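Local coordinates for protein 3',5'-cyclic-nucleotide phosphodiesterase 1 (Saccharomyces cerevisiae, PDB 4OJV) that belongs to the class-II cyclic-nucleotide phosphodiesterases and carries two zinc ions in a metallo-beta-lactamase-like fold, at residues A[16-28]-A[33-45]. Sequence-based numbering, arbitrary orientation.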
loop_
_atom_site.group_PDB
_atom_site.type_symbol
_atom_site.label_atom_id
_atom_site.label_comp_id
_atom_site.label_asym_id
_atom_site.label_seq_id
_atom_site.Cartn_x
_atom_site.Cartn_y
_atom_site.Cartn_z
ATOM N N THR A 16 7.693 -3.295 5.359
ATOM C CA THR A 16 6.486 -3.932 4.814
ATOM C C THR A 16 5.498 -2.812 4.466
ATOM O O THR A 16 5.491 -1.742 5.096
ATOM C CB THR A 16 5.852 -5.002 5.724
ATOM O OG1 THR A 16 5.217 -4.373 6.840
ATOM C CG2 THR A 16 6.886 -6.024 6.199
ATOM N N GLU A 17 4.680 -3.055 3.455
ATOM C CA GLU A 17 4.035 -1.979 2.721
ATOM C C GLU A 17 2.569 -1.705 3.091
ATOM O O GLU A 17 2.005 -0.718 2.618
ATOM C CB GLU A 17 4.190 -2.210 1.214
ATOM C CG GLU A 17 3.285 -3.287 0.628
ATOM C CD GLU A 17 3.764 -4.721 0.837
ATOM O OE1 GLU A 17 3.054 -5.612 0.333
ATOM O OE2 GLU A 17 4.820 -4.967 1.471
ATOM N N TYR A 18 1.959 -2.558 3.912
ATOM C CA TYR A 18 0.558 -2.364 4.301
ATOM C C TYR A 18 0.485 -1.808 5.719
ATOM O O TYR A 18 1.352 -2.048 6.539
ATOM C CB TYR A 18 -0.252 -3.670 4.245
ATOM C CG TYR A 18 -0.370 -4.428 2.916
ATOM C CD1 TYR A 18 0.252 -3.989 1.748
ATOM C CD2 TYR A 18 -1.104 -5.612 2.851
ATOM C CE1 TYR A 18 0.144 -4.707 0.564
ATOM C CE2 TYR A 18 -1.218 -6.335 1.671
ATOM C CZ TYR A 18 -0.587 -5.878 0.539
ATOM O OH TYR A 18 -0.707 -6.591 -0.622
ATOM N N GLY A 19 -0.578 -1.075 6.004
ATOM C CA GLY A 19 -0.793 -0.536 7.327
ATOM C C GLY A 19 0.141 0.598 7.675
ATOM O O GLY A 19 0.433 0.799 8.838
ATOM N N THR A 20 0.606 1.344 6.672
ATOM C CA THR A 20 1.471 2.498 6.932
ATOM C C THR A 20 0.633 3.692 7.427
ATOM O O THR A 20 -0.594 3.614 7.504
ATOM C CB THR A 20 2.385 2.827 5.736
ATOM O OG1 THR A 20 1.587 3.058 4.588
ATOM C CG2 THR A 20 3.348 1.679 5.445
ATOM N N GLN A 21 1.309 4.762 7.812
ATOM C CA GLN A 21 0.737 5.731 8.735
ATOM C C GLN A 21 -0.569 6.378 8.295
ATOM O O GLN A 21 -0.640 7.045 7.260
ATOM C CB GLN A 21 1.756 6.822 9.037
ATOM C CG GLN A 21 1.241 7.839 10.040
ATOM C CD GLN A 21 2.340 8.486 10.846
ATOM O OE1 GLN A 21 3.101 7.802 11.530
ATOM N NE2 GLN A 21 2.409 9.810 10.803
ATOM N N CYS A 22 -1.609 6.214 9.119
ATOM C CA CYS A 22 -2.871 6.935 8.945
ATOM C C CYS A 22 -3.699 6.820 10.219
ATOM O O CYS A 22 -3.911 5.704 10.728
ATOM C CB CYS A 22 -3.680 6.370 7.777
ATOM S SG CYS A 22 -5.266 7.223 7.539
ATOM N N PHE A 23 -4.174 7.961 10.721
ATOM C CA PHE A 23 -5.018 8.001 11.919
ATOM C C PHE A 23 -6.298 8.738 11.580
ATOM O O PHE A 23 -6.254 9.792 10.949
ATOM C CB PHE A 23 -4.278 8.715 13.059
ATOM C CG PHE A 23 -2.854 8.263 13.222
ATOM C CD1 PHE A 23 -2.546 6.957 13.594
ATOM C CD2 PHE A 23 -1.810 9.141 12.973
ATOM C CE1 PHE A 23 -1.224 6.549 13.719
ATOM C CE2 PHE A 23 -0.491 8.738 13.098
ATOM C CZ PHE A 23 -0.196 7.442 13.475
ATOM N N ILE A 24 -7.448 8.190 11.962
ATOM C CA ILE A 24 -8.732 8.862 11.786
ATOM C C ILE A 24 -9.121 9.536 13.099
ATOM O O ILE A 24 -8.977 8.941 14.171
ATOM C CB ILE A 24 -9.826 7.855 11.359
ATOM C CG1 ILE A 24 -9.462 7.157 10.045
ATOM C CG2 ILE A 24 -11.202 8.515 11.303
ATOM C CD1 ILE A 24 -9.263 8.085 8.877
ATOM N N LEU A 25 -9.624 10.763 13.009
ATOM C CA LEU A 25 -10.055 11.519 14.185
ATOM C C LEU A 25 -11.513 11.914 14.076
ATOM O O LEU A 25 -11.977 12.308 12.997
ATOM C CB LEU A 25 -9.254 12.812 14.315
ATOM C CG LEU A 25 -7.731 12.768 14.236
ATOM C CD1 LEU A 25 -7.148 14.167 14.361
ATOM C CD2 LEU A 25 -7.159 11.855 15.303
ATOM N N LYS A 26 -12.216 11.862 15.207
ATOM C CA LYS A 26 -13.542 12.455 15.320
ATOM C C LYS A 26 -13.790 12.821 16.780
ATOM O O LYS A 26 -13.120 12.310 17.678
ATOM C CB LYS A 26 -14.635 11.509 14.802
ATOM C CG LYS A 26 -14.776 10.217 15.605
ATOM C CD LYS A 26 -15.933 9.341 15.114
ATOM C CE LYS A 26 -17.308 9.824 15.564
ATOM N NZ LYS A 26 -17.502 9.789 17.044
ATOM N N PRO A 27 -14.771 13.704 17.035
ATOM C CA PRO A 27 -15.152 13.967 18.416
ATOM C C PRO A 27 -15.692 12.702 19.070
ATOM O O PRO A 27 -16.327 11.875 18.409
ATOM C CB PRO A 27 -16.274 15.003 18.278
ATOM C CG PRO A 27 -16.016 15.670 16.967
ATOM C CD PRO A 27 -15.515 14.557 16.089
ATOM N N ALA A 28 -15.446 12.555 20.367
ATOM C CA ALA A 28 -15.996 11.428 21.104
ATOM C C ALA A 28 -17.525 11.441 21.093
ATOM O O ALA A 28 -18.154 12.508 21.114
ATOM C CB ALA A 28 -15.479 11.429 22.527
ATOM N N PRO A 33 -21.246 11.321 10.192
ATOM C CA PRO A 33 -20.405 10.489 9.324
ATOM C C PRO A 33 -19.035 11.103 9.025
ATOM O O PRO A 33 -18.139 10.399 8.575
ATOM C CB PRO A 33 -21.241 10.360 8.048
ATOM C CG PRO A 33 -22.109 11.570 8.036
ATOM C CD PRO A 33 -22.405 11.890 9.474
ATOM N N GLU A 34 -18.869 12.396 9.275
ATOM C CA GLU A 34 -17.644 13.086 8.900
ATOM C C GLU A 34 -16.465 12.655 9.753
ATOM O O GLU A 34 -16.583 12.444 10.959
ATOM C CB GLU A 34 -17.837 14.605 8.962
ATOM C CG GLU A 34 -18.731 15.162 7.857
ATOM C CD GLU A 34 -20.219 15.045 8.149
ATOM O OE1 GLU A 34 -20.598 14.758 9.300
ATOM O OE2 GLU A 34 -21.023 15.260 7.212
ATOM N N LEU A 35 -15.316 12.527 9.091
ATOM C CA LEU A 35 -14.081 12.061 9.699
ATOM C C LEU A 35 -12.908 12.862 9.148
ATOM O O LEU A 35 -12.930 13.269 7.976
ATOM C CB LEU A 35 -13.852 10.583 9.366
ATOM C CG LEU A 35 -14.896 9.589 9.870
ATOM C CD1 LEU A 35 -14.726 8.221 9.225
ATOM C CD2 LEU A 35 -14.841 9.490 11.389
ATOM N N ILE A 36 -11.892 13.078 9.983
ATOM C CA ILE A 36 -10.614 13.648 9.564
ATOM C C ILE A 36 -9.585 12.526 9.499
ATOM O O ILE A 36 -9.581 11.648 10.359
ATOM C CB ILE A 36 -10.115 14.726 10.574
ATOM C CG1 ILE A 36 -10.921 16.026 10.419
ATOM C CG2 ILE A 36 -8.605 14.941 10.450
ATOM C CD1 ILE A 36 -10.629 17.030 11.510
ATOM N N ALA A 37 -8.703 12.551 8.504
ATOM C CA ALA A 37 -7.538 11.669 8.484
ATOM C C ALA A 37 -6.267 12.484 8.705
ATOM O O ALA A 37 -6.100 13.558 8.116
ATOM C CB ALA A 37 -7.456 10.922 7.161
ATOM N N VAL A 38 -5.371 11.980 9.552
ATOM C CA VAL A 38 -4.007 12.481 9.603
ATOM C C VAL A 38 -3.140 11.468 8.897
ATOM O O VAL A 38 -3.081 10.295 9.283
ATOM C CB VAL A 38 -3.498 12.750 11.031
ATOM C CG1 VAL A 38 -2.115 13.389 10.965
ATOM C CG2 VAL A 38 -4.474 13.641 11.790
ATOM N N ASP A 39 -2.468 11.951 7.855
ATOM C CA ASP A 39 -1.757 11.106 6.912
ATOM C C ASP A 39 -2.678 10.170 6.134
ATOM O O ASP A 39 -3.905 10.164 6.325
ATOM C CB ASP A 39 -0.521 10.449 7.530
ATOM C CG ASP A 39 0.662 11.403 7.562
ATOM O OD1 ASP A 39 0.646 12.363 6.745
ATOM O OD2 ASP A 39 1.592 11.196 8.364
ATOM N N GLY A 40 -2.085 9.405 5.234
ATOM C CA GLY A 40 -2.839 8.755 4.181
ATOM C C GLY A 40 -2.200 7.473 3.718
ATOM O O GLY A 40 -2.303 7.116 2.543
ATOM N N GLY A 41 -1.574 6.750 4.644
ATOM C CA GLY A 41 -1.121 5.380 4.377
ATOM C C GLY A 41 -2.350 4.454 4.378
ATOM O O GLY A 41 -3.164 4.499 3.446
ATOM N N ALA A 42 -2.504 3.606 5.394
ATOM C CA ALA A 42 -3.679 2.722 5.492
ATOM C C ALA A 42 -5.012 3.474 5.408
ATOM O O ALA A 42 -5.184 4.464 6.106
ATOM C CB ALA A 42 -3.604 1.934 6.782
ATOM N N GLY A 43 -5.961 2.972 4.600
ATOM C CA GLY A 43 -7.244 3.652 4.332
ATOM C C GLY A 43 -8.444 2.705 4.197
ATOM O O GLY A 43 -8.761 1.969 5.142
ATOM N N MET A 44 -9.096 2.691 3.027
ATOM C CA MET A 44 -10.284 1.846 2.801
ATOM C C MET A 44 -10.079 0.396 3.179
ATOM O O MET A 44 -10.971 -0.224 3.760
ATOM C CB MET A 44 -10.705 1.870 1.329
ATOM C CG MET A 44 -11.365 3.143 0.867
ATOM S SD MET A 44 -11.877 2.987 -0.853
ATOM C CE MET A 44 -13.483 2.237 -0.711
ATOM N N TYR A 45 -8.939 -0.167 2.790
ATOM C CA TYR A 45 -8.679 -1.576 3.041
ATOM C C TYR A 45 -8.764 -1.863 4.533
ATOM O O TYR A 45 -9.346 -2.869 4.965
ATOM C CB TYR A 45 -7.311 -1.969 2.467
ATOM C CG TYR A 45 -7.050 -3.451 2.409
ATOM C CD1 TYR A 45 -6.731 -4.160 3.564
ATOM C CD2 TYR A 45 -7.101 -4.144 1.200
ATOM C CE1 TYR A 45 -6.473 -5.526 3.525
ATOM C CE2 TYR A 45 -6.845 -5.505 1.149
ATOM C CZ TYR A 45 -6.534 -6.188 2.311
ATOM O OH TYR A 45 -6.275 -7.539 2.263
#
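The amide of Q21 and the carboxylate of D39 meet with their planes 31° apart, NE2 of Q21 donating to OD2 of D39 at 2.9 Å. OD2 accepts through its anti lone pair and is tilted 26° from the Q21 amide plane. CG anti to the backbone N (chi1 -178°) and an extended chain carry the amide of Q21 across to the carboxylate. D39 is gripped further by T127 N at OD1 and by ND1 of H133, a zinc ligand, at OD2, an arrangement consistent with D39 orienting this first-shell histidine; Q21 NE2 also reaches C242 O. V38 O approaches the F23 ring obliquely, 4.1 Å from F23 CD2, and the ring rests against I8 and V241. Q21 and D39 sit at the open end of an antiparallel beta hairpin, strands 22-27 and 35-38, in one of the two mixed sheets of the metallo-beta-lactamase-like fold. F23 and V38 form a hydrogen-bonded pair, as do L25 and I36, while I24 and A37 are non-hydrogen-bonded. On the F23 side, L25 CD1 packs on V38 CG2 at 3.7 Å; on the other, I24 sets CD1 on A37 CB (3.8 Å) and CG2 on L35 CD2. Past the strands, G41 N binds Q21 O and A42 N binds T20 O, both at 2.8 Å. T20 OG1 bonds to D132 O, the carbonyl of another zinc ligand.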